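Cellulase (Bacillus sp. BG-CS10, PDB 5E09) probably hydrolyses internal beta-1,4-glucosidic bonds of cellulose, as a salt-adapted family 5 glycosidase that carries a family 46 carbohydrate-binding module. Local coordinates at residues Glu168-Arg179 with Thr210-Leu219. Sequence-based numbering, arbitrary orientation.
Sequences EELNTAFYHIVR and TMKDLNDPNL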
ATOM      1  N   GLU A 168       4.373 -26.499  -4.015  1.00 38.95           N
ATOM      2  CA  GLU A 168       3.721 -27.267  -5.071  1.00 36.83           C
ATOM      3  C   GLU A 168       2.804 -28.345  -4.491  1.00 47.52           C
ATOM      4  O   GLU A 168       1.734 -28.619  -5.038  1.00 43.98           O
ATOM      5  CB  GLU A 168       4.748 -27.896  -6.014  1.00 39.13           C
ATOM      6  CG  GLU A 168       4.096 -28.664  -7.158  1.00 47.76           C
ATOM      7  CD  GLU A 168       4.918 -28.642  -8.438  1.00 69.17           C
ATOM      8  OE1 GLU A 168       6.070 -28.157  -8.401  1.00 69.31           O
ATOM      9  OE2 GLU A 168       4.405 -29.108  -9.484  1.00 65.02           O
ATOM     10  N   GLU A 169       3.213 -28.944  -3.374  1.00 39.43           N
ATOM     11  CA  GLU A 169       2.387 -29.961  -2.731  1.00 39.13           C
ATOM     12  C   GLU A 169       1.126 -29.357  -2.122  1.00 39.00           C
ATOM     13  O   GLU A 169       0.055 -29.960  -2.185  1.00 48.57           O
ATOM     14  CB  GLU A 169       3.185 -30.709  -1.659  1.00 39.31           C
ATOM     15  CG  GLU A 169       4.286 -31.594  -2.227  1.00 57.50           C
ATOM     16  CD  GLU A 169       5.378 -31.908  -1.214  1.00 66.94           C
ATOM     17  OE1 GLU A 169       5.089 -31.907   0.003  1.00 57.43           O
ATOM     18  OE2 GLU A 169       6.529 -32.151  -1.640  1.00 57.03           O
ATOM     19  N   LEU A 170       1.252 -28.175  -1.523  1.00 37.39           N
ATOM     20  CA  LEU A 170       0.084 -27.482  -0.988  1.00 42.22           C
ATOM     21  C   LEU A 170      -0.894 -27.125  -2.105  1.00 40.86           C
ATOM     22  O   LEU A 170      -2.098 -27.373  -1.995  1.00 37.96           O
ATOM     23  CB  LEU A 170       0.503 -26.218  -0.236  1.00 37.97           C
ATOM     24  CG  LEU A 170       1.174 -26.431   1.120  1.00 46.47           C
ATOM     25  CD1 LEU A 170       1.550 -25.089   1.699  1.00 53.18           C
ATOM     26  CD2 LEU A 170       0.257 -27.190   2.070  1.00 34.67           C
ATOM     27  N   ASN A 171      -0.363 -26.544  -3.177  1.00 33.34           N
ATOM     28  CA  ASN A 171      -1.180 -26.117  -4.304  1.00 46.62           C
ATOM     29  C   ASN A 171      -1.881 -27.307  -4.961  1.00 46.64           C
ATOM     30  O   ASN A 171      -3.073 -27.240  -5.271  1.00 47.91           O
ATOM     31  CB  ASN A 171      -0.325 -25.357  -5.326  1.00 35.33           C
ATOM     32  CG  ASN A 171      -0.035 -23.922  -4.894  1.00 42.17           C
ATOM     33  OD1 ASN A 171      -0.779 -23.343  -4.106  1.00 37.06           O
ATOM     34  ND2 ASN A 171       1.047 -23.345  -5.414  1.00 31.53           N
ATOM     35  N   THR A 172      -1.142 -28.400  -5.135  1.00 50.39           N
ATOM     36  CA  THR A 172      -1.663 -29.619  -5.756  1.00 49.81           C
ATOM     37  C   THR A 172      -2.734 -30.279  -4.891  1.00 42.46           C
ATOM     38  O   THR A 172      -3.806 -30.662  -5.385  1.00 39.40           O
ATOM     39  CB  THR A 172      -0.527 -30.625  -6.032  1.00 46.59           C
ATOM     40  OG1 THR A 172       0.415 -30.027  -6.928  1.00 43.53           O
ATOM     41  CG2 THR A 172      -1.065 -31.889  -6.665  1.00 49.97           C
ATOM     42  N   ALA A 173      -2.449 -30.398  -3.597  1.00 36.60           N
ATOM     43  CA  ALA A 173      -3.421 -30.961  -2.659  1.00 53.33           C
ATOM     44  C   ALA A 173      -4.721 -30.147  -2.647  1.00 39.84           C
ATOM     45  O   ALA A 173      -5.822 -30.699  -2.718  1.00 46.72           O
ATOM     46  CB  ALA A 173      -2.822 -31.034  -1.253  1.00 42.38           C
ATOM     47  N   PHE A 174      -4.570 -28.831  -2.544  1.00 38.07           N
ATOM     48  CA  PHE A 174      -5.680 -27.886  -2.617  1.00 43.49           C
ATOM     49  C   PHE A 174      -6.525 -28.121  -3.879  1.00 45.32           C
ATOM     50  O   PHE A 174      -7.748 -28.347  -3.805  1.00 41.73           O
ATOM     51  CB  PHE A 174      -5.107 -26.463  -2.568  1.00 34.31           C
ATOM     52  CG  PHE A 174      -6.047 -25.390  -3.025  1.00 32.88           C
ATOM     53  CD1 PHE A 174      -7.160 -25.049  -2.271  1.00 31.53           C
ATOM     54  CD2 PHE A 174      -5.785 -24.683  -4.186  1.00 28.67           C
ATOM     55  CE1 PHE A 174      -8.018 -24.039  -2.684  1.00 35.72           C
ATOM     56  CE2 PHE A 174      -6.634 -23.667  -4.611  1.00 41.89           C
ATOM     57  CZ  PHE A 174      -7.757 -23.345  -3.857  1.00 36.49           C
ATOM     58  N   TYR A 175      -5.848 -28.102  -5.026  1.00 38.97           N
ATOM     59  CA  TYR A 175      -6.480 -28.353  -6.314  1.00 39.50           C
ATOM     60  C   TYR A 175      -7.335 -29.613  -6.285  1.00 43.22           C
ATOM     61  O   TYR A 175      -8.519 -29.578  -6.624  1.00 44.36           O
ATOM     62  CB  TYR A 175      -5.429 -28.475  -7.421  1.00 37.98           C
ATOM     63  CG  TYR A 175      -6.024 -28.814  -8.771  1.00 50.46           C
ATOM     64  CD1 TYR A 175      -6.435 -27.810  -9.635  1.00 45.23           C
ATOM     65  CD2 TYR A 175      -6.183 -30.138  -9.179  1.00 49.87           C
ATOM     66  CE1 TYR A 175      -6.986 -28.109 -10.865  1.00 47.78           C
ATOM     67  CE2 TYR A 175      -6.739 -30.444 -10.407  1.00 40.52           C
ATOM     68  CZ  TYR A 175      -7.136 -29.424 -11.246  1.00 41.88           C
ATOM     69  OH  TYR A 175      -7.687 -29.714 -12.474  1.00 50.46           O
ATOM     70  N   HIS A 176      -6.737 -30.724  -5.871  1.00 43.46           N
ATOM     71  CA  HIS A 176      -7.444 -31.995  -5.937  1.00 41.30           C
ATOM     72  C   HIS A 176      -8.590 -32.079  -4.938  1.00 41.91           C
ATOM     73  O   HIS A 176      -9.616 -32.664  -5.248  1.00 48.81           O
ATOM     74  CB  HIS A 176      -6.467 -33.156  -5.753  1.00 45.40           C
ATOM     75  CG  HIS A 176      -5.622 -33.410  -6.963  1.00 48.47           C
ATOM     76  ND1 HIS A 176      -4.246 -33.452  -6.919  1.00 54.98           N
ATOM     77  CD2 HIS A 176      -5.965 -33.607  -8.259  1.00 45.73           C
ATOM     78  CE1 HIS A 176      -3.776 -33.671  -8.135  1.00 44.61           C
ATOM     79  NE2 HIS A 176      -4.797 -33.769  -8.965  1.00 46.50           N
ATOM     80  N   ILE A 177      -8.440 -31.482  -3.759  1.00 45.79           N
ATOM     81  CA  ILE A 177      -9.557 -31.432  -2.815  1.00 37.78           C
ATOM     82  C   ILE A 177     -10.763 -30.703  -3.429  1.00 45.31           C
ATOM     83  O   ILE A 177     -11.891 -31.227  -3.456  1.00 41.89           O
ATOM     84  CB  ILE A 177      -9.155 -30.740  -1.503  1.00 46.67           C
ATOM     85  CG1 ILE A 177      -8.205 -31.634  -0.699  1.00 37.60           C
ATOM     86  CG2 ILE A 177     -10.395 -30.397  -0.671  1.00 42.99           C
ATOM     87  CD1 ILE A 177      -7.404 -30.883   0.348  1.00 34.22           C
ATOM     88  N   VAL A 178     -10.517 -29.501  -3.945  1.00 48.05           N
ATOM     89  CA  VAL A 178     -11.595 -28.717  -4.534  1.00 49.27           C
ATOM     90  C   VAL A 178     -12.231 -29.413  -5.751  1.00 54.26           C
ATOM     91  O   VAL A 178     -13.455 -29.512  -5.842  1.00 45.30           O
ATOM     92  CB  VAL A 178     -11.104 -27.319  -4.957  1.00 40.49           C
ATOM     93  CG1 VAL A 178     -12.216 -26.564  -5.664  1.00 42.08           C
ATOM     94  CG2 VAL A 178     -10.604 -26.544  -3.750  1.00 37.39           C
ATOM     95  N   ARG A 179     -11.401 -29.896  -6.673  1.00 41.04           N
ATOM     96  CA  ARG A 179     -11.892 -30.541  -7.888  1.00 42.37           C
ATOM     97  C   ARG A 179     -12.605 -31.872  -7.606  1.00 43.30           C
ATOM     98  O   ARG A 179     -13.527 -32.252  -8.326  1.00 54.92           O
ATOM     99  CB  ARG A 179     -10.739 -30.759  -8.873  1.00 40.69           C
ATOM    100  CG  ARG A 179     -10.169 -29.470  -9.458  1.00 38.78           C
ATOM    101  CD  ARG A 179     -11.075 -28.915 -10.552  1.00 46.43           C
ATOM    102  NE  ARG A 179     -10.565 -27.674 -11.134  1.00 45.00           N
ATOM    103  CZ  ARG A 179     -10.999 -26.459 -10.803  1.00 44.95           C
ATOM    104  NH1 ARG A 179     -11.956 -26.319  -9.892  1.00 38.99           N
ATOM    105  NH2 ARG A 179     -10.484 -25.386 -11.385  1.00 35.76           N
ATOM    106  N   THR A 210       3.916 -25.539 -11.984  1.00 42.38           N
ATOM    107  CA  THR A 210       2.818 -26.126 -11.214  1.00 49.47           C
ATOM    108  C   THR A 210       1.510 -26.091 -12.004  1.00 43.50           C
ATOM    109  O   THR A 210       0.762 -27.076 -12.051  1.00 52.45           O
ATOM    110  CB  THR A 210       2.603 -25.397  -9.874  1.00 49.75           C
ATOM    111  OG1 THR A 210       3.796 -25.466  -9.084  1.00 49.09           O
ATOM    112  CG2 THR A 210       1.438 -26.019  -9.100  1.00 43.05           C
HETATM  113  N   MSE A 211       1.249 -24.954 -12.639  1.00 42.51           N
HETATM  114  CA  MSE A 211       0.017 -24.783 -13.394  1.00 47.49           C
HETATM  115  C   MSE A 211      -0.033 -25.676 -14.620  1.00 43.05           C
HETATM  116  O   MSE A 211      -1.072 -26.271 -14.909  1.00 50.37           O
HETATM  117  CB  MSE A 211      -0.160 -23.321 -13.787  1.00 36.83           C
HETATM  118  CG  MSE A 211      -0.549 -22.497 -12.583  1.00 52.36           C
HETATM  119 SE   MSE A 211      -0.950 -20.633 -12.878  0.55 52.55          SE
HETATM  120  CE  MSE A 211      -1.878 -20.335 -11.201  1.00 58.94           C
ATOM    121  N   LYS A 212       1.085 -25.782 -15.331  1.00 53.64           N
ATOM    122  CA  LYS A 212       1.153 -26.690 -16.468  1.00 42.83           C
ATOM    123  C   LYS A 212       0.887 -28.123 -16.009  1.00 55.17           C
ATOM    124  O   LYS A 212       0.181 -28.873 -16.687  1.00 54.68           O
ATOM    125  CB  LYS A 212       2.501 -26.578 -17.183  1.00 44.88           C
ATOM    126  CG  LYS A 212       2.548 -25.426 -18.184  1.00 55.77           C
ATOM    127  CD  LYS A 212       3.767 -25.482 -19.100  1.00 63.83           C
ATOM    128  CE  LYS A 212       5.002 -24.883 -18.449  1.00 68.86           C
ATOM    129  NZ  LYS A 212       6.122 -24.747 -19.425  1.00 66.32           N
ATOM    130  N   ASP A 213       1.424 -28.485 -14.844  1.00 48.17           N
ATOM    131  CA  ASP A 213       1.181 -29.800 -14.253  1.00 44.65           C
ATOM    132  C   ASP A 213      -0.303 -30.055 -13.994  1.00 56.14           C
ATOM    133  O   ASP A 213      -0.828 -31.120 -14.327  1.00 47.59           O
ATOM    134  CB  ASP A 213       1.954 -29.955 -12.941  1.00 51.56           C
ATOM    135  CG  ASP A 213       1.815 -31.341 -12.330  1.00 72.40           C
ATOM    136  OD1 ASP A 213       1.132 -32.200 -12.930  1.00 83.57           O
ATOM    137  OD2 ASP A 213       2.399 -31.571 -11.248  1.00 78.72           O
ATOM    138  N   LEU A 214      -0.977 -29.080 -13.388  1.00 53.42           N
ATOM    139  CA  LEU A 214      -2.393 -29.245 -13.060  1.00 46.98           C
ATOM    140  C   LEU A 214      -3.277 -29.354 -14.308  1.00 49.50           C
ATOM    141  O   LEU A 214      -4.361 -29.942 -14.251  1.00 44.16           O
ATOM    142  CB  LEU A 214      -2.866 -28.094 -12.175  1.00 42.59           C
ATOM    143  CG  LEU A 214      -2.125 -28.040 -10.836  1.00 47.63           C
ATOM    144  CD1 LEU A 214      -2.661 -26.937  -9.945  1.00 46.83           C
ATOM    145  CD2 LEU A 214      -2.211 -29.390 -10.138  1.00 43.32           C
ATOM    146  N   ASN A 215      -2.806 -28.791 -15.420  1.00 43.57           N
ATOM    147  CA  ASN A 215      -3.474 -28.917 -16.722  1.00 60.58           C
ATOM    148  C   ASN A 215      -4.962 -28.570 -16.677  1.00 54.18           C
ATOM    149  O   ASN A 215      -5.801 -29.343 -17.136  1.00 52.72           O
ATOM    150  CB  ASN A 215      -3.292 -30.337 -17.271  1.00 56.89           C
ATOM    151  CG  ASN A 215      -3.500 -30.419 -18.775  1.00 56.24           C
ATOM    152  OD1 ASN A 215      -3.415 -29.414 -19.482  1.00 66.21           O
ATOM    153  ND2 ASN A 215      -3.769 -31.620 -19.272  1.00 51.51           N
ATOM    154  N   ASP A 216      -5.278 -27.407 -16.118  1.00 51.11           N
ATOM    155  CA  ASP A 216      -6.658 -27.007 -15.866  1.00 43.83           C
ATOM    156  C   ASP A 216      -6.907 -25.624 -16.466  1.00 49.65           C
ATOM    157  O   ASP A 216      -6.088 -24.720 -16.301  1.00 53.00           O
ATOM    158  CB  ASP A 216      -6.936 -27.014 -14.357  1.00 41.38           C
ATOM    159  CG  ASP A 216      -8.403 -26.824 -14.020  1.00 43.11           C
ATOM    160  OD1 ASP A 216      -8.909 -25.697 -14.182  1.00 50.05           O
ATOM    161  OD2 ASP A 216      -9.048 -27.796 -13.568  1.00 51.88           O
ATOM    162  N   PRO A 217      -8.039 -25.454 -17.170  1.00 57.34           N
ATOM    163  CA  PRO A 217      -8.325 -24.181 -17.843  1.00 46.05           C
ATOM    164  C   PRO A 217      -8.729 -23.063 -16.883  1.00 52.30           C
ATOM    165  O   PRO A 217      -8.676 -21.894 -17.259  1.00 54.98           O
ATOM    166  CB  PRO A 217      -9.491 -24.537 -18.764  1.00 43.01           C
ATOM    167  CG  PRO A 217     -10.218 -25.604 -18.010  1.00 42.24           C
ATOM    168  CD  PRO A 217      -9.139 -26.423 -17.344  1.00 42.75           C
ATOM    169  N   ASN A 218      -9.120 -23.420 -15.664  1.00 44.92           N
ATOM    170  CA  ASN A 218      -9.687 -22.450 -14.731  1.00 47.56           C
ATOM    171  C   ASN A 218      -8.756 -22.084 -13.581  1.00 51.59           C
ATOM    172  O   ASN A 218      -9.133 -22.161 -12.414  1.00 46.77           O
ATOM    173  CB  ASN A 218     -11.008 -22.987 -14.182  1.00 59.77           C
ATOM    174  CG  ASN A 218     -12.089 -23.078 -15.255  1.00 58.24           C
ATOM    175  OD1 ASN A 218     -12.348 -22.113 -15.976  1.00 49.94           O
ATOM    176  ND2 ASN A 218     -12.704 -24.248 -15.377  1.00 46.54           N
ATOM    177  N   LEU A 219      -7.539 -21.676 -13.924  1.00 56.72           N
ATOM    178  CA  LEU A 219      -6.526 -21.357 -12.928  1.00 43.14           C
ATOM    179  C   LEU A 219      -6.023 -19.924 -13.103  1.00 41.89           C
ATOM    180  O   LEU A 219      -5.908 -19.425 -14.221  1.00 36.52           O
ATOM    181  CB  LEU A 219      -5.362 -22.351 -13.015  1.00 43.11           C
ATOM    182  CG  LEU A 219      -5.659 -23.826 -12.696  1.00 47.53           C
ATOM    183  CD1 LEU A 219      -4.408 -24.679 -12.855  1.00 46.50           C
ATOM    184  CD2 LEU A 219      -6.232 -23.995 -11.302  1.00 33.43           C
TER
HETATM  185  O   HOH W   1       3.477 -24.070  -6.862  1.00 33.09           O
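The axes of the short segments 168-179 and 210-214 run roughly parallel, approach to 10.8 Å and cross at -31°, with Glu168 beside Thr210 and Thr172 beside Leu214. They lie on helices 161-181 and 201-214, neighbours on the outside of the family 5 TIM barrel. The loop after 210-214 leads into barrel strand 219-225. The Tyr175 ring reaches from helix 168-179 to the other segment. Its CG lies anti to the backbone N (chi1 177°), which carries the ring across to Leu214. Leu214 CD2 sits over one face and Arg179 CG over the opposite face, both toward the rim. Leu219 CD2 meets the ring edge, 4.2 Å from Tyr175 CD1. A water accepts from Asn171 ND2 and also bonds Thr210 OG1; Asn171 OD1 pairs with Ser146 OG, and Thr210 OG1 with Arg206 O. Asp216 ties the loop to helix 168-179. In a side-on salt bridge, Arg179 NE reaches Asp216 OD2 at 2.9 Å and Arg179 NH2 reaches Asp216 OD1 at 3.2 Å, both from above the carboxylate plane. With Asp216 replaced by an alanine, the Arg179 charge would probably lose this mate and the Tyr175 hydroxyl its acceptor. Asp216 OD1 also accepts from Asn218 N, forming an Asx turn. On the anti side of OD2, Tyr175 OH donates a hydrogen bond to Asp216 OD2 at 2.6 Å.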